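Local coordinates for sarcolemmal membrane-associated protein (Homo sapiens, PDB 6AR0) that joins the STRIPAK core to form an extended complex that dephosphorylates STK3 and so inhibits Hippo signalling, and is represented here by its FHA domain, at residues P2-I7 with G65-Q70; C48-R53 with V107-N112; V58-K63 with L127-G132. All coordinates share one frame; numbering follows the deposited sequence.

Contact 1 of 3, residues P2-I7 with G65-Q70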
loop_
_atom_site.group_PDB
_atom_site.type_symbol
_atom_site.label_atom_id
_atom_site.label_comp_id
_atom_site.label_asym_id
_atom_site.label_seq_id
_atom_site.Cartn_x
_atom_site.Cartn_y
_atom_site.Cartn_z
ATOM N N PRO A 2 11.678 -15.237 12.946
ATOM C CA PRO A 2 11.856 -13.881 12.422
ATOM C C PRO A 2 11.160 -13.671 11.096
ATOM O O PRO A 2 11.151 -14.545 10.230
ATOM C CB PRO A 2 13.369 -13.764 12.235
ATOM C CG PRO A 2 13.856 -15.164 12.136
ATOM C CD PRO A 2 12.955 -15.965 13.022
ATOM N N SER A 3 10.594 -12.484 10.941
ATOM C CA SER A 3 9.872 -12.136 9.732
ATOM C C SER A 3 9.910 -10.622 9.609
ATOM O O SER A 3 9.548 -9.927 10.567
ATOM C CB SER A 3 8.418 -12.606 9.866
ATOM O OG SER A 3 7.715 -12.503 8.650
ATOM N N ALA A 4 10.271 -10.108 8.422
ATOM C CA ALA A 4 10.155 -8.674 8.148
ATOM C C ALA A 4 8.693 -8.253 8.222
ATOM O O ALA A 4 7.783 -9.027 7.923
ATOM C CB ALA A 4 10.712 -8.332 6.764
ATOM N N LEU A 5 8.469 -7.000 8.598
ATOM C CA LEU A 5 7.135 -6.537 8.946
ATOM C C LEU A 5 6.908 -5.128 8.414
ATOM O O LEU A 5 7.763 -4.246 8.566
ATOM C CB LEU A 5 6.975 -6.513 10.477
ATOM C CG LEU A 5 5.735 -5.851 11.078
ATOM C CD1 LEU A 5 4.461 -6.574 10.661
ATOM C CD2 LEU A 5 5.851 -5.789 12.587
ATOM N N ALA A 6 5.731 -4.921 7.830
ATOM C CA ALA A 6 5.218 -3.600 7.486
ATOM C C ALA A 6 3.945 -3.360 8.274
ATOM O O ALA A 6 2.997 -4.153 8.187
ATOM C CB ALA A 6 4.895 -3.506 5.998
ATOM N N ILE A 7 3.910 -2.268 9.031
ATOM C CA ILE A 7 2.711 -1.852 9.745
ATOM C C ILE A 7 2.085 -0.699 8.982
ATOM O O ILE A 7 2.741 0.316 8.739
ATOM C CB ILE A 7 3.026 -1.436 11.190
ATOM C CG1 ILE A 7 3.605 -2.620 11.982
ATOM C CG2 ILE A 7 1.765 -0.885 11.862
ATOM C CD1 ILE A 7 3.958 -2.304 13.428
ATOM N N GLY A 65 18.274 -5.818 2.428
ATOM C CA GLY A 65 17.662 -5.131 3.542
ATOM C C GLY A 65 16.763 -3.991 3.138
ATOM O O GLY A 65 16.402 -3.173 3.992
ATOM N N LYS A 66 16.369 -3.921 1.868
ATOM C CA LYS A 66 15.528 -2.846 1.365
ATOM C C LYS A 66 14.096 -3.340 1.157
ATOM O O LYS A 66 13.855 -4.510 0.841
ATOM C CB LYS A 66 16.070 -2.314 0.031
ATOM C CG LYS A 66 17.402 -1.554 0.085
ATOM C CD LYS A 66 17.811 -0.991 -1.304
ATOM C CE LYS A 66 19.049 -0.102 -1.218
ATOM N NZ LYS A 66 18.763 1.163 -0.495
ATOM N N PHE A 67 13.153 -2.423 1.319
ATOM C CA PHE A 67 11.739 -2.662 1.105
ATOM C C PHE A 67 11.310 -1.927 -0.157
ATOM O O PHE A 67 11.781 -0.810 -0.436
ATOM C CB PHE A 67 10.926 -2.115 2.281
ATOM C CG PHE A 67 11.150 -2.828 3.584
ATOM C CD1 PHE A 67 10.237 -3.754 4.051
ATOM C CD2 PHE A 67 12.257 -2.544 4.362
ATOM C CE1 PHE A 67 10.442 -4.394 5.270
ATOM C CE2 PHE A 67 12.464 -3.187 5.574
ATOM C CZ PHE A 67 11.549 -4.090 6.023
ATOM N N TYR A 68 10.354 -2.515 -0.880
ATOM C CA TYR A 68 9.912 -1.954 -2.141
ATOM C C TYR A 68 8.403 -1.997 -2.285
ATOM O O TYR A 68 7.723 -2.881 -1.758
ATOM C CB TYR A 68 10.482 -2.724 -3.328
ATOM C CG TYR A 68 11.969 -2.590 -3.444
ATOM C CD1 TYR A 68 12.527 -1.526 -4.141
ATOM C CD2 TYR A 68 12.811 -3.496 -2.847
ATOM C CE1 TYR A 68 13.883 -1.379 -4.262
ATOM C CE2 TYR A 68 14.193 -3.366 -2.961
ATOM C CZ TYR A 68 14.712 -2.296 -3.670
ATOM O OH TYR A 68 16.067 -2.132 -3.812
ATOM N N LEU A 69 7.907 -1.054 -3.074
ATOM C CA LEU A 69 6.527 -0.977 -3.516
ATOM C C LEU A 69 6.511 -0.832 -5.031
ATOM O O LEU A 69 7.314 -0.082 -5.600
ATOM C CB LEU A 69 5.867 0.243 -2.863
ATOM C CG LEU A 69 4.395 0.524 -3.146
ATOM C CD1 LEU A 69 3.520 -0.618 -2.665
ATOM C CD2 LEU A 69 3.973 1.831 -2.486
ATOM N N GLN A 70 5.613 -1.558 -5.695
ATOM C CA GLN A 70 5.484 -1.494 -7.141
ATOM C C GLN A 70 4.015 -1.403 -7.514
ATOM O O GLN A 70 3.199 -2.204 -7.043
ATOM C CB GLN A 70 6.097 -2.743 -7.775
ATOM C CG GLN A 70 6.043 -2.744 -9.275
ATOM C CD GLN A 70 6.772 -3.925 -9.845
ATOM O OE1 GLN A 70 6.762 -5.015 -9.266
ATOM N NE2 GLN A 70 7.426 -3.723 -10.975
#
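The phenyl ring of F67 is the flat group here, and both neighbours from 2-7 approach it obliquely at one corner. A4 CB lies 4.2 Å from F67 CE1, and L5 O stands 4.3 Å from the same F67 CE1, so the N-terminal segment touches the ring with the methyl of A4, just before the strand, and the carbonyl of L5, its first residue. F60 adds a second aromatic ring, its plane turned about 45° from that of F67, and L24, L127 and A135 also touch the F67 side chain. F67 points its side chain toward 2-7, and CG anti to the carbonyl carbon (chi1 -67°) brings CE1 to A4. A4 and A6 both point their methyl groups toward F67's segment, but A6 packs against I125 and L127 instead. L5 turns its side chain the other way, onto H21 and Y23. No hydrogen bond crosses the contact: the backbone of L5 pairs with F128 and that of F67 with I97, each within its own sheet. The contact is small, burying 90 Å² over both sides, and A4 and F67 themselves are buried. A4 and the carbonyl of L5 against F67 join the start of strand 5-10 in one sheet to strand 66-71 of the other, the face-to-face core packing of the beta sandwich that defines the FHA fold.

Contact 2 of 3, residues C48-R53 with V107-N112; sequences CKVLSR and VDVTEN
The loop between strands 44-46 and 56-61, which turns at C48-L51 as a type I beta turn, meets the short strand 109-110 and the residues flanking it at the surface of the FHA domain. In this family the loop supplies a serine to phosphothreonine recognition, and S52, in the sequence S-x-x-H with H55, probably corresponds to it. Two residues of the turn make the contact. The V107 carbonyl oxygen points at the V50 side chain, V107 O lying 3.6 Å from V50 CG1 and equally close to V50 CG2. V50 CG1 also packs 3.7 Å from V109 CG2, the two valines sliding past each other in opposite directions. Farther out, K49 runs fully extended, and its NZ donates to E111 OE2 at 2.9 Å, a salt-bridging hydrogen bond. The ammonium meets that oxygen from above the carboxylate, 51° out of its plane. A bend at chi2 (-67°) folds the E111 side chain back to receive it. With a leucine at E111, K49 would probably be left without its charge partner and its long chain freer to swing away from the strand. The turn's carbonyls are held by other parts of the domain: V50 O accepts from N76 ND2 and L51 O from R32 NH1. Strand 117-128 runs beside both segments: H118 touches K49 and E111, C120 touches V50, and strand 109-110 pairs antiparallel with it through V109 and H118.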
loop_
_atom_site.group_PDB
_atom_site.type_symbol
_atom_site.label_atom_id
_atom_site.label_comp_id
_atom_site.label_asym_id
_atom_site.label_seq_id
_atom_site.Cartn_x
_atom_site.Cartn_y
_atom_site.Cartn_z
ATOM N N CYS A 48 -12.325 -0.749 -0.451
ATOM C CA CYS A 48 -12.190 0.631 -0.920
ATOM C C CYS A 48 -12.414 0.617 -2.420
ATOM O O CYS A 48 -11.704 -0.082 -3.147
ATOM C CB CYS A 48 -10.789 1.166 -0.597
ATOM S SG CYS A 48 -10.471 2.847 -1.163
ATOM N N LYS A 49 -13.383 1.410 -2.875
ATOM C CA LYS A 49 -13.867 1.317 -4.243
ATOM C C LYS A 49 -12.790 1.650 -5.263
ATOM O O LYS A 49 -12.800 1.107 -6.378
ATOM C CB LYS A 49 -15.051 2.276 -4.415
ATOM C CG LYS A 49 -15.773 2.116 -5.727
ATOM C CD LYS A 49 -16.956 3.049 -5.853
ATOM C CE LYS A 49 -17.651 2.858 -7.183
ATOM N NZ LYS A 49 -18.651 3.916 -7.409
ATOM N N VAL A 50 -11.908 2.592 -4.936
ATOM C CA VAL A 50 -11.003 3.157 -5.931
ATOM C C VAL A 50 -9.764 2.307 -6.161
ATOM O O VAL A 50 -8.965 2.641 -7.052
ATOM C CB VAL A 50 -10.658 4.626 -5.599
ATOM C CG1 VAL A 50 -11.926 5.474 -5.442
ATOM C CG2 VAL A 50 -9.817 4.720 -4.355
ATOM N N LEU A 51 -9.579 1.211 -5.424
ATOM C CA LEU A 51 -8.443 0.322 -5.656
ATOM C C LEU A 51 -8.757 -0.678 -6.755
ATOM O O LEU A 51 -9.899 -1.118 -6.915
ATOM C CB LEU A 51 -8.068 -0.470 -4.404
ATOM C CG LEU A 51 -7.042 0.235 -3.494
ATOM C CD1 LEU A 51 -7.594 1.504 -2.853
ATOM C CD2 LEU A 51 -6.531 -0.705 -2.425
ATOM N N SER A 52 -7.722 -1.056 -7.495
ATOM C CA SER A 52 -7.802 -2.175 -8.419
ATOM C C SER A 52 -7.649 -3.498 -7.665
ATOM O O SER A 52 -7.134 -3.551 -6.542
ATOM C CB SER A 52 -6.720 -2.041 -9.495
ATOM O OG SER A 52 -6.912 -0.867 -10.260
ATOM N N ARG A 53 -8.111 -4.582 -8.295
ATOM C CA ARG A 53 -7.973 -5.901 -7.687
ATOM C C ARG A 53 -6.507 -6.247 -7.476
ATOM O O ARG A 53 -6.116 -6.719 -6.402
ATOM C CB ARG A 53 -8.641 -6.953 -8.572
ATOM C CG ARG A 53 -8.543 -8.369 -8.014
ATOM C CD ARG A 53 -9.160 -9.406 -8.944
ATOM N NE ARG A 53 -9.103 -10.746 -8.354
ATOM C CZ ARG A 53 -10.159 -11.484 -8.007
ATOM N NH1 ARG A 53 -11.401 -11.053 -8.200
ATOM N NH2 ARG A 53 -9.967 -12.681 -7.468
ATOM N N VAL A 107 -7.043 7.525 -5.593
ATOM C CA VAL A 107 -7.278 8.930 -5.279
ATOM C C VAL A 107 -8.753 9.062 -4.917
ATOM O O VAL A 107 -9.575 8.212 -5.266
ATOM C CB VAL A 107 -6.937 9.853 -6.478
ATOM C CG1 VAL A 107 -5.444 9.755 -6.843
ATOM C CG2 VAL A 107 -7.834 9.538 -7.690
ATOM N N ASP A 108 -9.102 10.142 -4.220
ATOM C CA ASP A 108 -10.516 10.419 -3.995
ATOM C C ASP A 108 -11.198 10.643 -5.338
ATOM O O ASP A 108 -10.652 11.295 -6.230
ATOM C CB ASP A 108 -10.684 11.676 -3.142
ATOM C CG ASP A 108 -10.331 11.475 -1.680
ATOM O OD1 ASP A 108 -9.907 10.376 -1.283
ATOM O OD2 ASP A 108 -10.487 12.454 -0.915
ATOM N N VAL A 109 -12.408 10.117 -5.478
ATOM C CA VAL A 109 -13.162 10.208 -6.724
ATOM C C VAL A 109 -14.546 10.761 -6.396
ATOM O O VAL A 109 -15.299 10.122 -5.652
ATOM C CB VAL A 109 -13.283 8.823 -7.386
ATOM C CG1 VAL A 109 -14.212 8.877 -8.593
ATOM C CG2 VAL A 109 -11.911 8.290 -7.793
ATOM N N THR A 110 -14.900 11.922 -6.964
ATOM C CA THR A 110 -16.286 12.389 -6.939
ATOM C C THR A 110 -16.935 11.905 -8.225
ATOM O O THR A 110 -16.436 12.199 -9.313
ATOM C CB THR A 110 -16.382 13.911 -6.828
ATOM O OG1 THR A 110 -15.778 14.345 -5.603
ATOM C CG2 THR A 110 -17.846 14.361 -6.852
ATOM N N GLU A 111 -18.007 11.130 -8.101
ATOM C CA GLU A 111 -18.631 10.527 -9.267
ATOM C C GLU A 111 -19.101 11.605 -10.239
ATOM O O GLU A 111 -19.522 12.695 -9.845
ATOM C CB GLU A 111 -19.820 9.662 -8.839
ATOM C CG GLU A 111 -19.455 8.471 -7.981
ATOM C CD GLU A 111 -18.642 7.445 -8.728
ATOM O OE1 GLU A 111 -18.672 7.440 -9.982
ATOM O OE2 GLU A 111 -17.975 6.631 -8.052
ATOM N N ASN A 112 -19.043 11.287 -11.533
ATOM C CA ASN A 112 -19.514 12.235 -12.534
ATOM C C ASN A 112 -21.027 12.210 -12.683
ATOM O O ASN A 112 -21.606 13.177 -13.182
ATOM C CB ASN A 112 -18.834 11.950 -13.868
ATOM C CG ASN A 112 -17.341 12.161 -13.795
ATOM O OD1 ASN A 112 -16.867 13.148 -13.217
ATOM N ND2 ASN A 112 -16.582 11.233 -14.352
#

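Contact 3 of 3, residues V58-K63 with L127-G132; sequences VWFDHK and LFLPDG
Strand 56-61 and the end of strand 117-128 face each other without backbone bonding, the CA atoms of F60 and L129 standing 8.4 Å apart, and the second segment then folds into a type I beta turn from L129 to G132, closed by G132 N to L129 O at 2.8 Å. F60 holds its ring toward this turn, with CG anti to the backbone N (chi1 177°). F60 CE1 touches L129 CD2 at 3.8 Å, the two side chains crossing at about a right angle. F60 CE2 meets P130 CD at 3.5 Å, F60 and P130 reaching toward each other from opposite directions; both approaches are oblique to the ring. H62, just after the strand, presents its ring face to the edge of F60, F60 CD2 lying 3.4 Å above the H62 plane over its centre, and H62 CD2 comes 4.4 Å from P130 CG. The strand's exit is shaped by an Asx turn, K63 N donating to D61 OD1 at 3.1 Å. Across the contact the chemistry is apolar: ring carbons against a leucine methyl and the proline ring, so the contact rests on van der Waals packing, with F60 buried and L129 and P130 still partly open to solvent.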
loop_
_atom_site.group_PDB
_atom_site.type_symbol
_atom_site.label_atom_id
_atom_site.label_comp_id
_atom_site.label_asym_id
_atom_site.label_seq_id
_atom_site.Cartn_x
_atom_site.Cartn_y
_atom_site.Cartn_z
ATOM N N VAL A 58 4.070 -5.219 -2.448
ATOM C CA VAL A 58 5.041 -4.752 -1.463
ATOM C C VAL A 58 5.882 -5.931 -0.995
ATOM O O VAL A 58 5.368 -7.034 -0.797
ATOM C CB VAL A 58 4.346 -4.018 -0.282
ATOM C CG1 VAL A 58 3.378 -4.924 0.487
ATOM C CG2 VAL A 58 5.359 -3.401 0.650
ATOM N N TRP A 59 7.185 -5.705 -0.813
ATOM C CA TRP A 59 8.048 -6.803 -0.408
ATOM C C TRP A 59 9.284 -6.289 0.305
ATOM O O TRP A 59 9.631 -5.108 0.256
ATOM C CB TRP A 59 8.445 -7.693 -1.586
ATOM C CG TRP A 59 9.390 -7.096 -2.613
ATOM C CD1 TRP A 59 10.741 -7.246 -2.670
ATOM C CD2 TRP A 59 9.021 -6.315 -3.755
ATOM N NE1 TRP A 59 11.233 -6.609 -3.777
ATOM C CE2 TRP A 59 10.197 -6.034 -4.465
ATOM C CE3 TRP A 59 7.803 -5.844 -4.256
ATOM C CZ2 TRP A 59 10.196 -5.319 -5.656
ATOM C CZ3 TRP A 59 7.801 -5.127 -5.433
ATOM C CH2 TRP A 59 8.989 -4.869 -6.119
ATOM N N PHE A 60 9.957 -7.236 0.948
ATOM C CA PHE A 60 11.262 -7.046 1.559
ATOM C C PHE A 60 12.287 -7.859 0.789
ATOM O O PHE A 60 12.070 -9.044 0.535
ATOM C CB PHE A 60 11.231 -7.521 3.014
ATOM C CG PHE A 60 12.558 -7.442 3.719
ATOM C CD1 PHE A 60 13.158 -6.220 3.969
ATOM C CD2 PHE A 60 13.207 -8.593 4.143
ATOM C CE1 PHE A 60 14.384 -6.156 4.633
ATOM C CE2 PHE A 60 14.419 -8.524 4.812
ATOM C CZ PHE A 60 15.005 -7.313 5.044
ATOM N N ASP A 61 13.378 -7.212 0.397
ATOM C CA ASP A 61 14.479 -7.858 -0.309
ATOM C C ASP A 61 15.467 -8.316 0.745
ATOM O O ASP A 61 16.215 -7.510 1.307
ATOM C CB ASP A 61 15.110 -6.859 -1.270
ATOM C CG ASP A 61 16.199 -7.459 -2.112
ATOM O OD1 ASP A 61 16.817 -8.451 -1.676
ATOM O OD2 ASP A 61 16.449 -6.906 -3.208
ATOM N N HIS A 62 15.442 -9.620 1.026
ATOM C CA HIS A 62 16.190 -10.182 2.138
ATOM C C HIS A 62 17.699 -10.097 1.923
ATOM O O HIS A 62 18.453 -10.206 2.895
ATOM C CB HIS A 62 15.744 -11.639 2.385
ATOM C CG HIS A 62 14.326 -11.781 2.882
ATOM N ND1 HIS A 62 13.222 -11.601 2.073
ATOM C CD2 HIS A 62 13.840 -12.111 4.106
ATOM C CE1 HIS A 62 12.122 -11.797 2.781
ATOM N NE2 HIS A 62 12.469 -12.109 4.017
ATOM N N LYS A 63 18.160 -9.882 0.688
ATOM C CA LYS A 63 19.589 -9.857 0.399
ATOM C C LYS A 63 20.212 -8.463 0.458
ATOM O O LYS A 63 21.443 -8.355 0.498
ATOM C CB LYS A 63 19.865 -10.516 -0.956
ATOM C CG LYS A 63 19.813 -12.042 -0.892
ATOM C CD LYS A 63 20.538 -12.697 -2.042
ATOM C CE LYS A 63 20.771 -14.183 -1.771
ATOM N NZ LYS A 63 21.583 -14.806 -2.846
ATOM N N LEU A 127 8.395 0.096 8.960
ATOM C CA LEU A 127 9.039 -1.064 8.369
ATOM C C LEU A 127 10.105 -1.595 9.311
ATOM O O LEU A 127 10.897 -0.822 9.860
ATOM C CB LEU A 127 9.709 -0.687 7.045
ATOM C CG LEU A 127 8.754 -0.120 5.993
ATOM C CD1 LEU A 127 9.550 0.437 4.818
ATOM C CD2 LEU A 127 7.771 -1.195 5.529
ATOM N N PHE A 128 10.127 -2.915 9.479
ATOM C CA PHE A 128 11.028 -3.575 10.418
ATOM C C PHE A 128 11.700 -4.763 9.751
ATOM O O PHE A 128 11.040 -5.572 9.087
ATOM C CB PHE A 128 10.273 -4.013 11.679
ATOM C CG PHE A 128 9.551 -2.884 12.321
ATOM C CD1 PHE A 128 10.182 -2.048 13.225
ATOM C CD2 PHE A 128 8.257 -2.594 11.944
ATOM C CE1 PHE A 128 9.510 -0.957 13.757
ATOM C CE2 PHE A 128 7.586 -1.517 12.487
ATOM C CZ PHE A 128 8.214 -0.700 13.401
ATOM N N LEU A 129 13.016 -4.859 9.955
ATOM C CA LEU A 129 13.802 -5.967 9.469
ATOM C C LEU A 129 13.401 -7.255 10.187
ATOM O O LEU A 129 12.785 -7.220 11.253
ATOM C CB LEU A 129 15.281 -5.673 9.716
ATOM C CG LEU A 129 15.834 -4.356 9.161
ATOM C CD1 LEU A 129 17.272 -4.145 9.591
ATOM C CD2 LEU A 129 15.715 -4.309 7.647
ATOM N N PRO A 130 13.764 -8.413 9.632
ATOM C CA PRO A 130 13.394 -9.674 10.296
ATOM C C PRO A 130 13.862 -9.767 11.727
ATOM O O PRO A 130 13.181 -10.396 12.546
ATOM C CB PRO A 130 14.046 -10.742 9.415
ATOM C CG PRO A 130 14.074 -10.119 8.073
ATOM C CD PRO A 130 14.340 -8.650 8.303
ATOM N N ASP A 131 15.009 -9.172 12.058
ATOM C CA ASP A 131 15.508 -9.236 13.425
ATOM C C ASP A 131 14.797 -8.275 14.371
ATOM O O ASP A 131 15.105 -8.262 15.566
ATOM C CB ASP A 131 17.031 -9.042 13.468
ATOM C CG ASP A 131 17.471 -7.637 13.115
ATOM O OD1 ASP A 131 16.622 -6.746 12.937
ATOM O OD2 ASP A 131 18.699 -7.417 13.015
ATOM N N GLY A 132 13.852 -7.486 13.869
ATOM C CA GLY A 132 13.063 -6.583 14.667
ATOM C C GLY A 132 13.508 -5.131 14.613
ATOM O O GLY A 132 12.739 -4.247 15.002
#

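Overall arrangement
From the N terminus, residues 2-7 wait until 65-70 for their partner, closing contact 1 over 57 residues. Meanwhile 48-53 and 58-63 have passed; 48-53 meets 107-112 in contact 2, and 58-63 meets 127-132 in contact 3. All three loops cross pairwise, none lying wholly within another. Contacts 1 and 3 touch at one end of the sandwich, centres about 4 Å apart: K66 O and D61 N, and L5 O and F128 N, are probably hydrogen-bonded, each within one sheet. Contact 2 lies across the chain's centre, about 26 and 30 Å from them between centres. Contacts 1 and 3 join the two sheets; contact 2 ties the probable phosphothreonine-recognition loop to the strand 109-110 region.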